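Local coordinates for protein lantibiotic dehydratase (Microbispora corallina, PDB 5EHK) that probably dehydrates serine and threonine residues of the NAI-107 precursor peptide, using glutamyl-tRNA to glutamylate them before eliminating glutamate, at residues Ile935-Leu940 against Leu1040-Ser1045; Leu950-Ala955 against Gln1018-Pro1023; Ser957-Ala962 against Gly1025-Leu1030; Asp963-Pro968 against Leu1071-Ser1076. All coordinates share one frame; numbering follows the deposited sequence.

Contact 1: Ile935-Leu940 against Leu1040-Ser1045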
# COMPACT_ATOMS: atom_id res chain seq x y z
N ILE A 935 -28.62 19.83 11.92
CA ILE A 935 -28.11 20.63 13.03
C ILE A 935 -29.09 20.63 14.22
O ILE A 935 -28.67 20.46 15.37
CB ILE A 935 -27.81 22.06 12.57
CG1 ILE A 935 -26.67 22.03 11.58
CG2 ILE A 935 -27.50 22.95 13.75
CD1 ILE A 935 -26.25 23.40 11.15
N SER A 936 -30.38 20.80 13.93
CA SER A 936 -31.43 20.75 14.96
C SER A 936 -31.42 19.45 15.74
O SER A 936 -31.46 19.45 16.98
CB SER A 936 -32.80 20.89 14.31
OG SER A 936 -33.23 22.23 14.29
N LEU A 937 -31.36 18.34 14.99
CA LEU A 937 -31.38 17.01 15.54
C LEU A 937 -30.12 16.72 16.37
O LEU A 937 -30.19 16.18 17.48
CB LEU A 937 -31.54 15.99 14.41
CG LEU A 937 -32.87 16.00 13.67
CD1 LEU A 937 -32.91 14.96 12.58
CD2 LEU A 937 -34.05 15.79 14.62
N LEU A 938 -28.97 17.13 15.86
CA LEU A 938 -27.73 16.93 16.58
C LEU A 938 -27.76 17.69 17.90
O LEU A 938 -27.23 17.22 18.90
CB LEU A 938 -26.53 17.36 15.74
CG LEU A 938 -26.18 16.40 14.60
CD1 LEU A 938 -25.23 17.06 13.60
CD2 LEU A 938 -25.58 15.11 15.16
N ARG A 939 -28.37 18.88 17.89
CA ARG A 939 -28.47 19.71 19.08
C ARG A 939 -29.40 19.08 20.13
O ARG A 939 -29.13 19.19 21.33
CB ARG A 939 -28.90 21.13 18.74
CG ARG A 939 -27.84 21.95 18.06
CD ARG A 939 -28.39 23.30 17.60
NE ARG A 939 -28.75 24.11 18.75
CZ ARG A 939 -27.93 24.98 19.33
NH1 ARG A 939 -26.72 25.18 18.83
NH2 ARG A 939 -28.33 25.66 20.41
N LEU A 940 -30.47 18.43 19.69
CA LEU A 940 -31.32 17.69 20.63
C LEU A 940 -30.48 16.58 21.23
O LEU A 940 -30.48 16.34 22.44
CB LEU A 940 -32.56 17.10 19.95
CG LEU A 940 -33.60 18.07 19.40
CD1 LEU A 940 -34.77 17.33 18.75
CD2 LEU A 940 -34.09 19.03 20.48
N LEU A 1040 -39.90 15.49 15.21
CA LEU A 1040 -40.73 15.75 14.03
C LEU A 1040 -40.81 17.24 13.65
O LEU A 1040 -40.86 17.56 12.47
CB LEU A 1040 -42.13 15.15 14.19
CG LEU A 1040 -42.22 13.62 14.22
CD1 LEU A 1040 -43.67 13.18 14.11
CD2 LEU A 1040 -41.39 12.98 13.13
N ALA A 1041 -40.82 18.13 14.64
CA ALA A 1041 -40.86 19.56 14.36
C ALA A 1041 -39.62 19.97 13.58
O ALA A 1041 -39.70 20.72 12.60
CB ALA A 1041 -40.95 20.36 15.65
N ALA A 1042 -38.47 19.46 14.01
CA ALA A 1042 -37.20 19.81 13.39
C ALA A 1042 -37.12 19.37 11.92
O ALA A 1042 -36.27 19.86 11.19
CB ALA A 1042 -36.04 19.23 14.19
N LEU A 1043 -38.02 18.49 11.51
CA LEU A 1043 -38.10 17.97 10.14
C LEU A 1043 -39.19 18.58 9.25
O LEU A 1043 -39.36 18.14 8.12
CB LEU A 1043 -38.33 16.46 10.16
CG LEU A 1043 -37.29 15.56 10.78
CD1 LEU A 1043 -37.87 14.18 10.84
CD2 LEU A 1043 -36.05 15.56 9.95
N GLU A 1044 -39.95 19.53 9.76
CA GLU A 1044 -41.12 20.00 9.01
C GLU A 1044 -40.73 20.72 7.74
O GLU A 1044 -41.15 20.36 6.64
CB GLU A 1044 -42.03 20.87 9.86
CG GLU A 1044 -42.87 20.05 10.81
CD GLU A 1044 -43.82 20.89 11.62
OE1 GLU A 1044 -44.20 21.99 11.12
OE2 GLU A 1044 -44.18 20.47 12.74
N SER A 1045 -39.97 21.78 7.92
CA SER A 1045 -39.51 22.61 6.84
C SER A 1045 -38.79 21.76 5.77
O SER A 1045 -38.94 21.97 4.56
CB SER A 1045 -38.62 23.70 7.42
OG SER A 1045 -37.65 24.08 6.49
O HOH W 1 -34.82 22.63 11.91

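Contact 2: Leu950-Ala955 against Gln1018-Pro1023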
# COMPACT_ATOMS: atom_id res chain seq x y z
N LEU A 950 -28.87 8.68 17.69
CA LEU A 950 -28.68 9.25 16.38
C LEU A 950 -29.21 8.33 15.29
O LEU A 950 -29.84 8.79 14.35
CB LEU A 950 -27.20 9.52 16.15
CG LEU A 950 -26.79 10.67 15.23
CD1 LEU A 950 -27.55 11.95 15.54
CD2 LEU A 950 -25.30 10.89 15.36
N ASP A 951 -28.99 7.03 15.42
CA ASP A 951 -29.49 6.08 14.41
C ASP A 951 -31.01 6.12 14.34
O ASP A 951 -31.60 5.99 13.26
CB ASP A 951 -29.03 4.65 14.69
CG ASP A 951 -27.54 4.48 14.52
OD1 ASP A 951 -26.82 5.49 14.56
OD2 ASP A 951 -27.10 3.32 14.33
N GLU A 952 -31.63 6.29 15.49
CA GLU A 952 -33.07 6.41 15.52
C GLU A 952 -33.55 7.66 14.79
O GLU A 952 -34.36 7.55 13.87
CB GLU A 952 -33.60 6.38 16.97
CG GLU A 952 -33.76 4.95 17.50
CD GLU A 952 -33.87 4.89 19.01
OE1 GLU A 952 -33.28 5.76 19.69
OE2 GLU A 952 -34.56 3.98 19.51
N VAL A 953 -33.04 8.82 15.16
CA VAL A 953 -33.50 10.06 14.54
C VAL A 953 -33.17 10.04 13.05
O VAL A 953 -33.91 10.62 12.25
CB VAL A 953 -32.96 11.32 15.24
CG1 VAL A 953 -33.15 11.21 16.75
CG2 VAL A 953 -31.50 11.54 14.91
N THR A 954 -32.10 9.35 12.67
CA THR A 954 -31.74 9.22 11.25
C THR A 954 -32.72 8.31 10.51
O THR A 954 -33.13 8.63 9.39
CB THR A 954 -30.28 8.76 11.04
OG1 THR A 954 -29.40 9.71 11.67
CG2 THR A 954 -29.92 8.71 9.55
N ALA A 955 -33.08 7.19 11.12
CA ALA A 955 -34.12 6.32 10.58
C ALA A 955 -35.42 7.11 10.44
O ALA A 955 -36.06 7.11 9.39
CB ALA A 955 -34.34 5.14 11.50
N GLN A 1018 -41.21 -1.12 14.05
CA GLN A 1018 -42.49 -0.91 13.41
C GLN A 1018 -43.30 0.13 14.17
O GLN A 1018 -43.99 0.96 13.58
CB GLN A 1018 -43.25 -2.22 13.34
CG GLN A 1018 -42.69 -3.18 12.33
CD GLN A 1018 -43.15 -4.60 12.59
OE1 GLN A 1018 -44.25 -4.82 13.11
NE2 GLN A 1018 -42.31 -5.57 12.23
N LYS A 1019 -43.21 0.09 15.49
CA LYS A 1019 -43.99 0.98 16.34
C LYS A 1019 -43.43 2.40 16.34
O LYS A 1019 -44.19 3.37 16.40
CB LYS A 1019 -44.05 0.44 17.77
CG LYS A 1019 -44.88 -0.84 17.94
CD LYS A 1019 -44.66 -1.45 19.33
CE LYS A 1019 -45.04 -0.48 20.45
NZ LYS A 1019 -44.84 -1.10 21.79
N LEU A 1020 -42.11 2.51 16.26
CA LEU A 1020 -41.42 3.80 16.27
C LEU A 1020 -41.48 4.48 14.90
O LEU A 1020 -41.90 5.64 14.79
CB LEU A 1020 -39.97 3.62 16.72
CG LEU A 1020 -39.12 4.86 16.98
CD1 LEU A 1020 -39.66 5.59 18.18
CD2 LEU A 1020 -37.67 4.49 17.21
N ILE A 1021 -41.05 3.78 13.86
CA ILE A 1021 -40.94 4.36 12.54
C ILE A 1021 -42.18 4.07 11.72
O ILE A 1021 -42.20 3.12 10.94
CB ILE A 1021 -39.67 3.84 11.82
CG1 ILE A 1021 -38.44 4.03 12.70
CG2 ILE A 1021 -39.47 4.54 10.48
CD1 ILE A 1021 -37.29 3.16 12.30
N ASP A 1022 -43.20 4.91 11.88
CA ASP A 1022 -44.52 4.70 11.27
C ASP A 1022 -45.10 5.98 10.66
O ASP A 1022 -46.06 6.57 11.18
CB ASP A 1022 -45.49 4.12 12.32
CG ASP A 1022 -46.87 3.77 11.74
OD1 ASP A 1022 -47.02 3.69 10.50
OD2 ASP A 1022 -47.80 3.57 12.57
N PRO A 1023 -44.52 6.40 9.53
CA PRO A 1023 -44.97 7.63 8.89
C PRO A 1023 -46.37 7.45 8.34
O PRO A 1023 -47.21 8.33 8.53
CB PRO A 1023 -43.97 7.84 7.74
CG PRO A 1023 -42.86 6.84 8.00
CD PRO A 1023 -43.48 5.72 8.75

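Contact 3: Ser957-Ala962 against Gly1025-Leu1030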
# COMPACT_ATOMS: atom_id res chain seq x y z
N SER A 957 -35.61 10.26 10.15
CA SER A 957 -35.39 11.25 9.10
C SER A 957 -35.49 10.62 7.70
O SER A 957 -36.09 11.21 6.80
CB SER A 957 -34.07 11.98 9.29
OG SER A 957 -34.01 13.18 8.54
N ALA A 958 -34.95 9.42 7.51
CA ALA A 958 -35.10 8.76 6.22
C ALA A 958 -36.56 8.53 5.86
O ALA A 958 -37.00 8.90 4.76
CB ALA A 958 -34.37 7.47 6.20
N ALA A 959 -37.30 7.94 6.79
CA ALA A 959 -38.68 7.56 6.52
C ALA A 959 -39.55 8.78 6.28
O ALA A 959 -40.45 8.77 5.43
CB ALA A 959 -39.23 6.75 7.66
N ALA A 960 -39.24 9.84 7.02
CA ALA A 960 -39.96 11.10 6.87
C ALA A 960 -39.72 11.73 5.49
O ALA A 960 -40.64 12.34 4.92
CB ALA A 960 -39.58 12.05 7.97
N LEU A 961 -38.50 11.61 4.97
CA LEU A 961 -38.22 12.11 3.63
C LEU A 961 -38.94 11.30 2.57
O LEU A 961 -39.56 11.87 1.67
CB LEU A 961 -36.71 12.16 3.36
CG LEU A 961 -36.22 12.96 2.14
CD1 LEU A 961 -34.84 13.54 2.42
CD2 LEU A 961 -36.16 12.11 0.87
N ALA A 962 -38.85 9.98 2.66
CA ALA A 962 -39.57 9.07 1.76
C ALA A 962 -41.06 9.37 1.70
O ALA A 962 -41.62 9.40 0.60
CB ALA A 962 -39.35 7.63 2.16
N GLY A 1025 -48.76 5.63 9.31
CA GLY A 1025 -49.72 5.63 10.39
C GLY A 1025 -49.85 6.95 11.13
O GLY A 1025 -50.58 7.02 12.12
N GLY A 1026 -49.15 7.99 10.68
CA GLY A 1026 -49.23 9.32 11.29
C GLY A 1026 -48.25 9.55 12.44
O GLY A 1026 -48.34 10.56 13.14
N TRP A 1027 -47.30 8.61 12.61
CA TRP A 1027 -46.25 8.70 13.62
C TRP A 1027 -46.78 8.70 15.05
O TRP A 1027 -46.41 9.58 15.85
CB TRP A 1027 -45.38 9.97 13.43
CG TRP A 1027 -44.48 10.02 12.21
CD1 TRP A 1027 -44.66 10.76 11.07
CD2 TRP A 1027 -43.24 9.32 12.03
NE1 TRP A 1027 -43.62 10.56 10.20
CE2 TRP A 1027 -42.74 9.68 10.76
CE3 TRP A 1027 -42.52 8.42 12.81
CZ2 TRP A 1027 -41.54 9.17 10.26
CZ3 TRP A 1027 -41.33 7.91 12.31
CH2 TRP A 1027 -40.85 8.28 11.05
N PRO A 1028 -47.63 7.71 15.40
CA PRO A 1028 -48.41 7.82 16.64
C PRO A 1028 -47.54 7.76 17.90
O PRO A 1028 -47.64 8.62 18.77
CB PRO A 1028 -49.38 6.63 16.57
CG PRO A 1028 -49.01 5.85 15.27
CD PRO A 1028 -47.65 6.34 14.86
N LEU A 1029 -46.68 6.75 17.96
CA LEU A 1029 -45.81 6.56 19.11
C LEU A 1029 -44.90 7.78 19.31
O LEU A 1029 -44.71 8.23 20.44
CB LEU A 1029 -45.01 5.29 18.95
CG LEU A 1029 -44.30 4.75 20.19
CD1 LEU A 1029 -44.09 3.24 20.05
CD2 LEU A 1029 -42.97 5.46 20.43
N LEU A 1030 -44.33 8.30 18.22
CA LEU A 1030 -43.42 9.44 18.32
C LEU A 1030 -44.11 10.66 18.92
O LEU A 1030 -43.50 11.39 19.71
CB LEU A 1030 -42.82 9.79 16.95
CG LEU A 1030 -41.41 9.32 16.57
CD1 LEU A 1030 -40.88 10.12 15.40
CD2 LEU A 1030 -40.46 9.43 17.76

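Contact 4: Asp963-Pro968 against Leu1071-Ser1076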
# COMPACT_ATOMS: atom_id res chain seq x y z
N ASP A 963 -41.70 9.58 2.87
CA ASP A 963 -43.11 9.96 2.92
C ASP A 963 -43.25 11.23 2.12
O ASP A 963 -44.06 11.31 1.21
CB ASP A 963 -43.62 10.19 4.36
CG ASP A 963 -45.19 10.14 4.49
OD1 ASP A 963 -45.77 9.05 4.35
OD2 ASP A 963 -45.84 11.17 4.75
N ALA A 964 -42.39 12.19 2.41
CA ALA A 964 -42.58 13.55 1.93
C ALA A 964 -42.44 13.70 0.41
O ALA A 964 -43.17 14.48 -0.20
CB ALA A 964 -41.65 14.52 2.66
N PHE A 965 -41.55 12.93 -0.20
CA PHE A 965 -41.34 13.02 -1.64
C PHE A 965 -42.65 12.75 -2.36
O PHE A 965 -42.94 13.35 -3.41
CB PHE A 965 -40.28 12.05 -2.13
CG PHE A 965 -39.85 12.29 -3.55
CD1 PHE A 965 -38.90 13.26 -3.85
CD2 PHE A 965 -40.42 11.58 -4.59
CE1 PHE A 965 -38.51 13.48 -5.16
CE2 PHE A 965 -40.03 11.80 -5.90
CZ PHE A 965 -39.08 12.76 -6.19
N GLY A 966 -43.45 11.85 -1.79
CA GLY A 966 -44.75 11.55 -2.36
C GLY A 966 -44.69 10.40 -3.35
O GLY A 966 -43.65 9.75 -3.50
N PRO A 967 -45.82 10.16 -4.03
CA PRO A 967 -46.01 9.05 -4.98
C PRO A 967 -44.96 9.11 -6.07
O PRO A 967 -44.53 10.20 -6.44
CB PRO A 967 -47.38 9.36 -5.60
CG PRO A 967 -47.56 10.83 -5.41
CD PRO A 967 -46.91 11.14 -4.10
N PRO A 968 -44.51 7.95 -6.56
CA PRO A 968 -43.62 7.89 -7.72
C PRO A 968 -44.24 8.42 -9.01
O PRO A 968 -45.41 8.83 -9.02
CB PRO A 968 -43.29 6.40 -7.84
CG PRO A 968 -43.45 5.86 -6.45
CD PRO A 968 -44.60 6.66 -5.86
N LEU A 1071 -35.55 6.67 -9.17
CA LEU A 1071 -34.93 5.79 -8.17
C LEU A 1071 -33.56 6.27 -7.68
O LEU A 1071 -33.20 6.09 -6.53
CB LEU A 1071 -34.79 4.35 -8.66
CG LEU A 1071 -35.61 3.25 -7.98
CD1 LEU A 1071 -36.81 3.79 -7.26
CD2 LEU A 1071 -36.03 2.20 -8.98
N ARG A 1072 -32.79 6.86 -8.58
CA ARG A 1072 -31.49 7.39 -8.23
C ARG A 1072 -31.63 8.72 -7.47
O ARG A 1072 -30.88 8.99 -6.54
CB ARG A 1072 -30.62 7.54 -9.48
CG ARG A 1072 -29.47 8.53 -9.33
CD ARG A 1072 -28.64 8.56 -10.60
NE ARG A 1072 -27.27 9.03 -10.39
CZ ARG A 1072 -26.29 8.27 -9.91
NH1 ARG A 1072 -26.51 7.00 -9.56
NH2 ARG A 1072 -25.07 8.78 -9.77
N LEU A 1073 -32.59 9.54 -7.88
CA LEU A 1073 -32.81 10.84 -7.26
C LEU A 1073 -33.12 10.71 -5.78
O LEU A 1073 -32.38 11.23 -4.93
CB LEU A 1073 -33.97 11.56 -7.94
CG LEU A 1073 -34.24 13.05 -7.73
CD1 LEU A 1073 -35.26 13.48 -8.76
CD2 LEU A 1073 -34.74 13.39 -6.34
N VAL A 1074 -34.22 10.03 -5.48
CA VAL A 1074 -34.67 9.90 -4.11
C VAL A 1074 -33.60 9.17 -3.30
O VAL A 1074 -33.31 9.54 -2.16
CB VAL A 1074 -36.06 9.22 -4.01
CG1 VAL A 1074 -36.54 9.17 -2.57
CG2 VAL A 1074 -37.07 9.97 -4.83
N GLY A 1075 -32.98 8.17 -3.92
CA GLY A 1075 -31.89 7.44 -3.29
C GLY A 1075 -30.75 8.38 -2.93
O GLY A 1075 -30.14 8.25 -1.87
N SER A 1076 -30.47 9.34 -3.80
CA SER A 1076 -29.45 10.34 -3.52
C SER A 1076 -29.91 11.16 -2.33
O SER A 1076 -29.14 11.39 -1.39
CB SER A 1076 -29.23 11.29 -4.71
OG SER A 1076 -28.40 10.73 -5.70

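Contact 1: Ile935-Leu940 against Leu1040-Ser1045
Ala-1042 meets Ser-936 and Leu-937 through a single methyl group. This methyl lies 3.6 Å from the CB of Ser-936, and the backbones come correspondingly close, the CA atoms of Ala-1042 and Ser-936 being 6.1 Å apart. On its other neighbour, the CB of Ala-1042 touches the CD2 branch of Leu-937 at 4.0 Å, so that one small methyl is shared by two consecutive residues of helix 920-942. The polar part of the contact also belongs to Ala-1042. No hydrogen bond runs directly between the segments, but a water donates to the carbonyl O of Ala-1042 over 3.2 Å and is bonded at 2.9 Å to the OG of Ser-936. Leu-1043, next in the chain, sits in the break between helix 1034-1042 and helix 1044-1059, where its phi of -102° departs from the helical value. The break is spanned by bonds of the i+3 to i kind: the N of Leu-1043 reaches the O of Leu-1040 at 3.1 Å, and Glu-1044 bonds in the same way to Ala-1041. With CG lying beside its own backbone N (chi1 -62°), Leu-1043 turns CD2 toward the CD1 of Leu-937 at 4.1 Å, and the two leucine side chains cross at about a right angle. Leu-1043 also touches Ser-957 and Ala-960 of helix 950-965, placing it where three helical elements converge. This is helix-to-helix packing across a break between two consecutive helices, apolar beneath and water-bridged beside the Ser-936/Ala-1042 contact, in the C-terminal part of the lantibiotic dehydratase.

Contact 2: Leu950-Ala955 against Gln1018-Pro1023
The first turns of helix 950-965 pack on the point where the chain leaves helix 1014-1020, with Ala-955 and Glu-952 facing Ile-1021 and Leu-1020. Ile-1021 is the first residue beyond that helix to abandon helical backbone angles (psi 85°), and its side chain points back at the neighbouring helix. The outer part of this side chain is extended, with chi2 at 160°, and it carries CD1 to 3.6 Å from the CB of Ala-955. The second pair sets a methyl against the acidic side chain. Leu-1020 has CG opposite its backbone N (chi1 -172°), which sends CD2 toward Glu-952, whose CG lies 3.9 Å from that methyl, while its OE2 is equally far from it. By these two equal distances the methyl rests on the aliphatic part as well as on the carboxylate. The glutamate chain and the leucine cross at about a right angle. That carboxylate has its polar partner just before its own helix, where OE1 of Glu-952 accepts from the N of Thr-949. On the same helix, the O of Leu-950 accepts from both the N and the OG1 of Thr-954, the hydroxyl coming at 2.9 Å from above the carbonyl plane. Helix 1090-1109 borders both segments: Asp-951 forms a salt bridge with Arg-1092, and Pro-1023 touches Val-1104. With no hydrogen bond between the segments and three of the four touching residues buried, the evidence describes van der Waals packing, mostly apolar, of a helix start on a helix end and its exit loop.

Contact 3: Ser957-Ala962 against Gly1025-Leu1030
Trp-1027 reaches the backbone of helix 950-965 with the outer carbons of its six-membered ring, meeting Ala-959 and Ala-960. CH2 of Trp-1027 lies 4.1 Å from the CB of Ala-959, while CZ2 of the same ring is 4.2 Å from the CB of Ala-960. The backbone N of Ala-960 is placed at the ring edge, near the plane of the indole and 4.0 Å from CZ2 of Trp-1027. These are van der Waals contacts, and no hydrogen bond links the segments. The CA atoms of Trp-1027 and Ala-960 are 9.5 Å apart, the shortest such distance between the segments, so the indole alone spans the gap; Trp-1027 is the one residue of 1025-1030 that touches the other segment. It lies against two consecutive alanines, whose lack of bulk probably lets the large ring come up to the helix: this is a tryptophan from an inter-helix loop packed on a small-residue helix surface. The backbone, together with chi1 of -69°, which keeps CG beside the backbone N, directs the indole. Gly-1026 and Trp-1027 both have positive phi, 88° and 63°, and those at Gly-1026 are backbone angles that suit glycine. Upstream, Asp-1022 OD1 accepts from the N of Gly-1025; downstream, the NE of Arg-1031 donates to the O of Gly-1026, so both ends of the glycine pair are tied to nearby chain. Around the alanines, Ala-959 also touches Ile-1021 and Pro-1023, and Ala-960 touches Asp-1047. Leu-961 packs on helices 1044-1059 and 1068-1085.

Contact 4: Asp963-Pro968 against Leu1071-Ser1076
Phe-965 holds its ring away from its own backbone N (chi1 -169°) while Val-1074, with chi1 -177°, points CG1 away from its N and brings CG2 beside that N; together these put the valine methyl over the phenyl face. The CG2 of Val-1074 stands 3.5 Å from the centroid of the Phe-965 ring, only 5° from the ring normal. That is a CH-pi contact centred on the face, and the methyl is correspondingly near to all six ring carbons, the shortest approach being 3.6 Å between CG2 of Val-1074 and CE2 of Phe-965. Leu-1073 adds a second touch, its CD2 lying 4.0 Å from CE1 of Phe-965, with the two side chains at about a right angle. These side chains join the C-terminal end of helix 950-965 to the first half of helix 1068-1085, as aromatic-aliphatic helix packing. Immediately after Phe-965 the chain leaves the helix at Gly-966, whose positive phi suits glycine. This exit is held from outside: the carbonyl O of Phe-965 and that of Pro-967 both accept from Arg-1058, and the O of Gly-966 accepts from Trp-996, whose ring meets that of Phe-965 nearly perpendicularly and also touches Val-1074.

How the contacts relate
Contacts 2, 3 and 4 follow one another along helix 950-965, which offers its start, middle and end to different partners. Contacts 2 and 3 are the nearest pair, with centres about 7 Å apart; the O of Asp-1022 lies 2.8 Å from the N of Trp-1027, a probable hydrogen bond, and CZ3 of Trp-1027 is 3.6 Å from the CA of Ile-1021. Contact 1, centred about 13 Å from contact 3, joins it where Leu-1040 CD1 lies 3.7 Å from Trp-1027 CB. Contacts 1 and 4 do not touch, their nearest atoms being about 7 Å apart. All four lie in the same helical C-terminal part, and no ligand marks a site among them.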